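Local coordinates for HTH cro/C1-type domain-containing protein (Pseudomonas aeruginosa, PDB 4O8B) that is a transcriptional regulator of the Cro/C1 helix-turn-helix type that controls motility and biofilm formation by modulating the small RNA rsmZ, probably through binding promoter DNA, at residues T4-A9 with M55-P60; K18-L23 with E51-V56. All coordinates share one frame; numbering follows the deposited sequence.

In the fold
From the N terminus, helix 3-13 supplies the first half of contact 1 and helix 17-22, next in the chain, the first half of contact 2. The chain then runs through helix 28-39 to helix 47-57, where both contacts end. Contact 2 closes the shorter loop, from 23 back to 51, and nests inside the larger one that contact 1 closes, apart from the shared Met55 and Val56. Helix 47-57 thus ties the first two helices together within the helix-turn-helix domain. The two contacts merge into one apolar interior, with Leu6 packing on Leu53 and Leu57 on Leu20; their centres are about 9 Å apart.

Contact 1: T4-A9 with M55-P60; sequences TRLKAA and MVLQVP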
# COMPACT_ATOMS: atom_id res chain seq x y z
N THR A 4 -9.57 -5.14 -7.73
CA THR A 4 -10.15 -3.86 -8.11
C THR A 4 -9.06 -2.82 -8.40
O THR A 4 -9.10 -2.15 -9.43
CB THR A 4 -11.07 -3.30 -7.00
OG1 THR A 4 -10.37 -3.31 -5.75
CG2 THR A 4 -12.33 -4.15 -6.88
N ARG A 5 -8.11 -2.71 -7.49
CA ARG A 5 -7.01 -1.75 -7.64
C ARG A 5 -6.18 -2.07 -8.88
O ARG A 5 -5.76 -1.17 -9.60
CB ARG A 5 -6.11 -1.79 -6.40
CG ARG A 5 -6.86 -1.54 -5.09
CD ARG A 5 -7.29 -0.09 -4.95
NE ARG A 5 -8.16 0.10 -3.80
CZ ARG A 5 -9.46 0.39 -3.88
NH1 ARG A 5 -10.04 0.51 -5.06
NH2 ARG A 5 -10.17 0.53 -2.77
N LEU A 6 -5.96 -3.36 -9.12
CA LEU A 6 -5.19 -3.79 -10.28
C LEU A 6 -5.95 -3.48 -11.56
O LEU A 6 -5.38 -3.03 -12.55
CB LEU A 6 -4.90 -5.30 -10.19
CG LEU A 6 -4.12 -5.92 -11.35
CD1 LEU A 6 -2.68 -5.41 -11.36
CD2 LEU A 6 -4.15 -7.43 -11.21
N LYS A 7 -7.26 -3.73 -11.54
CA LYS A 7 -8.10 -3.47 -12.70
C LYS A 7 -8.23 -1.97 -12.91
O LYS A 7 -8.12 -1.47 -14.04
CB LYS A 7 -9.50 -4.08 -12.49
CG LYS A 7 -10.34 -4.14 -13.77
CD LYS A 7 -11.74 -4.68 -13.49
CE LYS A 7 -11.71 -6.13 -13.02
NZ LYS A 7 -11.23 -7.06 -14.08
N ALA A 8 -8.46 -1.24 -11.82
CA ALA A 8 -8.61 0.21 -11.88
C ALA A 8 -7.33 0.87 -12.38
O ALA A 8 -7.37 1.88 -13.08
CB ALA A 8 -8.96 0.75 -10.50
N ALA A 9 -6.19 0.28 -12.03
CA ALA A 9 -4.89 0.80 -12.44
C ALA A 9 -4.60 0.47 -13.90
O ALA A 9 -3.84 1.18 -14.56
CB ALA A 9 -3.80 0.25 -11.54
N MET A 55 5.36 -0.71 -11.52
CA MET A 55 6.21 0.06 -12.41
C MET A 55 5.52 0.30 -13.75
O MET A 55 5.42 1.43 -14.21
CB MET A 55 7.53 -0.68 -12.64
CG MET A 55 8.62 0.16 -13.28
SD MET A 55 9.04 1.60 -12.27
CE MET A 55 9.77 0.79 -10.84
N VAL A 56 5.03 -0.78 -14.36
CA VAL A 56 4.34 -0.69 -15.64
C VAL A 56 3.09 0.17 -15.55
O VAL A 56 2.92 1.11 -16.33
CB VAL A 56 3.94 -2.09 -16.15
CG1 VAL A 56 3.18 -1.97 -17.46
CG2 VAL A 56 5.18 -2.95 -16.33
N LEU A 57 2.22 -0.15 -14.60
CA LEU A 57 0.98 0.60 -14.42
C LEU A 57 1.23 2.05 -14.00
O LEU A 57 0.33 2.89 -14.08
CB LEU A 57 0.09 -0.08 -13.38
CG LEU A 57 -0.85 -1.18 -13.89
CD1 LEU A 57 -1.50 -1.88 -12.71
CD2 LEU A 57 -1.89 -0.58 -14.80
N GLN A 58 2.45 2.33 -13.56
CA GLN A 58 2.81 3.68 -13.14
C GLN A 58 2.08 4.13 -11.88
O GLN A 58 1.75 5.31 -11.73
CB GLN A 58 2.54 4.68 -14.27
CG GLN A 58 3.59 4.72 -15.36
CD GLN A 58 4.87 5.41 -14.92
OE1 GLN A 58 5.63 4.89 -14.10
NE2 GLN A 58 5.09 6.61 -15.45
N VAL A 59 1.82 3.18 -10.98
CA VAL A 59 1.14 3.50 -9.73
C VAL A 59 1.92 2.91 -8.56
O VAL A 59 2.58 1.87 -8.69
CB VAL A 59 -0.30 2.93 -9.69
CG1 VAL A 59 -1.19 3.75 -10.60
CG2 VAL A 59 -0.29 1.47 -10.13
N PRO A 60 1.87 3.57 -7.39
CA PRO A 60 2.57 3.08 -6.20
C PRO A 60 2.11 1.68 -5.83
O PRO A 60 0.91 1.40 -5.84
CB PRO A 60 2.21 4.11 -5.14
CG PRO A 60 2.03 5.36 -5.93
CD PRO A 60 1.24 4.87 -7.12
O HOH W 1 -2.22 3.23 -14.07
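A chi1 of 179° turns CG of Leu6 directly away from its own amide nitrogen, so that the side chain swings back from a start that faces away from segment 55-60 and brings CD1 to CD1 of Leu57, 4.0 Å off. The two leucines cross at about a right angle, methyl against methyl. Here the first helix of a Cro/C1-type helix-turn-helix domain meets the C-terminal end of helix 47-57. Ala9, nearly one turn on, faces the same partner: its CB makes a close approach to Leu57 CD1, modelled at 3.3 Å, although the exact placing of both Leu57 methyls is doubtful. A small methyl suits this place, where the backbones approach to 6.2 Å between the CA atoms of Ala9 and Leu57. Val59 meets the same alanine methyl beside Leu57. Its chi1 of -73° puts CG2 between the backbone N and the carbonyl carbon, from where it meets Ala9 CB at 4.0 Å.

What lets a valine beyond the helix return to this interface is a Schellman motif. Gln58, with positive phi, turns the chain, while Val59 N reaches back to Ala54 O in a probable hydrogen bond and Gln58 N bonds weakly to Met55 O. Val59 also packs on Leu76 of helix 69-79, and Leu6 on Tyr38 of helix 28-39, so the junction is enclosed in the core. No direct hydrogen bond crosses it. Instead one water donates to both sides, to Ala9 O at 2.7 Å and to Leu57 O at 2.6 Å.

Contact 2: K18-L23 with E51-V56; sequences KQLGML and EQLAMV
Leu20 drives one methyl, CD1, into the hollow between Leu53 and Val56, two residues nearly one turn apart on helix 47-57. The bump sits almost evenly between its walls, 3.9 Å from Leu53 CD2 and 4.0 Å from Val56 CG1. A first torsion of 177° holds CG of Leu20 anti to the backbone N and carries the branched end over to the other helix, although its first bond runs alongside helix 47-57 and not toward it. Leucine fits because its gamma branch carries a methyl far enough out to reach between Leu53 and Val56. Leu20 and Leu53 meet at about a right angle.

Val56 CG1 rests in the angle between Leu20 CD1 and Leu23, where CB and CD1 of Leu23 both lie 3.8 Å from that methyl. Valine suits the place because its two methyls branch at CB and can face different parts of segment 18-23: CG1 the leucine carbons, CG2 the carbonyl O of Leu23 at 3.8 Å. No hydrogen bond crosses between the segments. The side-chain contacts are apolar, and they grade from the buried pair Leu20 and Leu53 to Leu23 at the exposed margin.

Tyr15, in the loop before helix 17-22, packs on both Leu23 and Val56, and Gln52 NE2 makes a weak hydrogen bond to Val24 O. Leu53 also rests on Met35 of helix 28-39 and Leu6 of helix 3-13, while Leu20 touches Arg10, so helix 17-22, the first helix of the helix-turn-helix, packs against helices 3-13 and 47-57, with helix 28-39 reaching Leu53.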
# COMPACT_ATOMS: atom_id res chain seq x y z
N LYS A 18 -4.33 -8.29 -21.92
CA LYS A 18 -3.23 -8.93 -22.62
C LYS A 18 -2.00 -8.03 -22.65
O LYS A 18 -0.88 -8.49 -22.44
CB LYS A 18 -3.65 -9.30 -24.04
CG LYS A 18 -2.56 -9.98 -24.85
CD LYS A 18 -3.04 -10.33 -26.25
CE LYS A 18 -1.90 -10.83 -27.12
NZ LYS A 18 -2.30 -10.95 -28.56
N GLN A 19 -2.21 -6.75 -22.93
CA GLN A 19 -1.12 -5.79 -22.98
C GLN A 19 -0.37 -5.74 -21.66
O GLN A 19 0.85 -5.88 -21.62
CB GLN A 19 -1.64 -4.39 -23.34
CG GLN A 19 -1.79 -4.14 -24.83
CD GLN A 19 -2.56 -2.86 -25.12
OE1 GLN A 19 -3.57 -2.57 -24.49
NE2 GLN A 19 -2.09 -2.10 -26.11
N LEU A 20 -1.11 -5.54 -20.57
CA LEU A 20 -0.49 -5.49 -19.24
C LEU A 20 0.22 -6.81 -18.98
O LEU A 20 1.34 -6.84 -18.48
CB LEU A 20 -1.55 -5.24 -18.17
CG LEU A 20 -1.09 -5.24 -16.70
CD1 LEU A 20 0.24 -4.51 -16.57
CD2 LEU A 20 -2.15 -4.57 -15.84
N GLY A 21 -0.46 -7.92 -19.33
CA GLY A 21 0.11 -9.23 -19.13
C GLY A 21 1.45 -9.41 -19.82
O GLY A 21 2.39 -9.94 -19.23
N MET A 22 1.54 -8.98 -21.07
CA MET A 22 2.78 -9.11 -21.82
C MET A 22 3.83 -8.09 -21.38
O MET A 22 5.03 -8.38 -21.41
CB MET A 22 2.53 -8.97 -23.32
CG MET A 22 1.70 -10.09 -23.92
SD MET A 22 1.89 -10.18 -25.71
CE MET A 22 0.94 -8.75 -26.23
N LEU A 23 3.39 -6.91 -20.98
CA LEU A 23 4.30 -5.87 -20.54
C LEU A 23 5.12 -6.31 -19.33
O LEU A 23 6.08 -5.64 -18.93
CB LEU A 23 3.55 -4.58 -20.22
CG LEU A 23 3.35 -3.65 -21.42
CD1 LEU A 23 2.34 -2.56 -21.07
CD2 LEU A 23 4.68 -3.04 -21.81
N GLU A 51 6.03 -5.64 -7.98
CA GLU A 51 6.89 -4.51 -8.30
C GLU A 51 6.85 -4.24 -9.81
O GLU A 51 6.93 -3.08 -10.23
CB GLU A 51 8.33 -4.81 -7.86
CG GLU A 51 9.07 -3.61 -7.31
CD GLU A 51 10.48 -3.95 -6.85
OE1 GLU A 51 10.69 -5.08 -6.36
OE2 GLU A 51 11.37 -3.08 -6.96
N GLN A 52 6.74 -5.30 -10.60
CA GLN A 52 6.69 -5.17 -12.05
C GLN A 52 5.39 -4.50 -12.49
O GLN A 52 5.38 -3.63 -13.36
CB GLN A 52 6.80 -6.54 -12.72
CG GLN A 52 8.07 -7.31 -12.41
CD GLN A 52 8.13 -8.64 -13.14
OE1 GLN A 52 8.62 -9.63 -12.59
NE2 GLN A 52 7.66 -8.66 -14.37
N LEU A 53 4.28 -4.93 -11.89
CA LEU A 53 2.97 -4.39 -12.20
C LEU A 53 2.88 -2.92 -11.85
O LEU A 53 2.37 -2.12 -12.63
CB LEU A 53 1.89 -5.17 -11.44
CG LEU A 53 1.65 -6.60 -11.91
CD1 LEU A 53 0.75 -7.33 -10.93
CD2 LEU A 53 1.02 -6.57 -13.30
N ALA A 54 3.38 -2.56 -10.67
CA ALA A 54 3.36 -1.18 -10.22
C ALA A 54 4.15 -0.29 -11.17
O ALA A 54 3.67 0.78 -11.57
CB ALA A 54 3.93 -1.09 -8.81
N MET A 55 5.36 -0.71 -11.52
CA MET A 55 6.21 0.06 -12.41
C MET A 55 5.52 0.30 -13.75
O MET A 55 5.42 1.43 -14.21
CB MET A 55 7.53 -0.68 -12.64
CG MET A 55 8.62 0.16 -13.28
SD MET A 55 9.04 1.60 -12.27
CE MET A 55 9.77 0.79 -10.84
N VAL A 56 5.03 -0.78 -14.36
CA VAL A 56 4.34 -0.69 -15.64
C VAL A 56 3.09 0.17 -15.55
O VAL A 56 2.92 1.11 -16.33
CB VAL A 56 3.94 -2.09 -16.15
CG1 VAL A 56 3.18 -1.97 -17.46
CG2 VAL A 56 5.18 -2.95 -16.33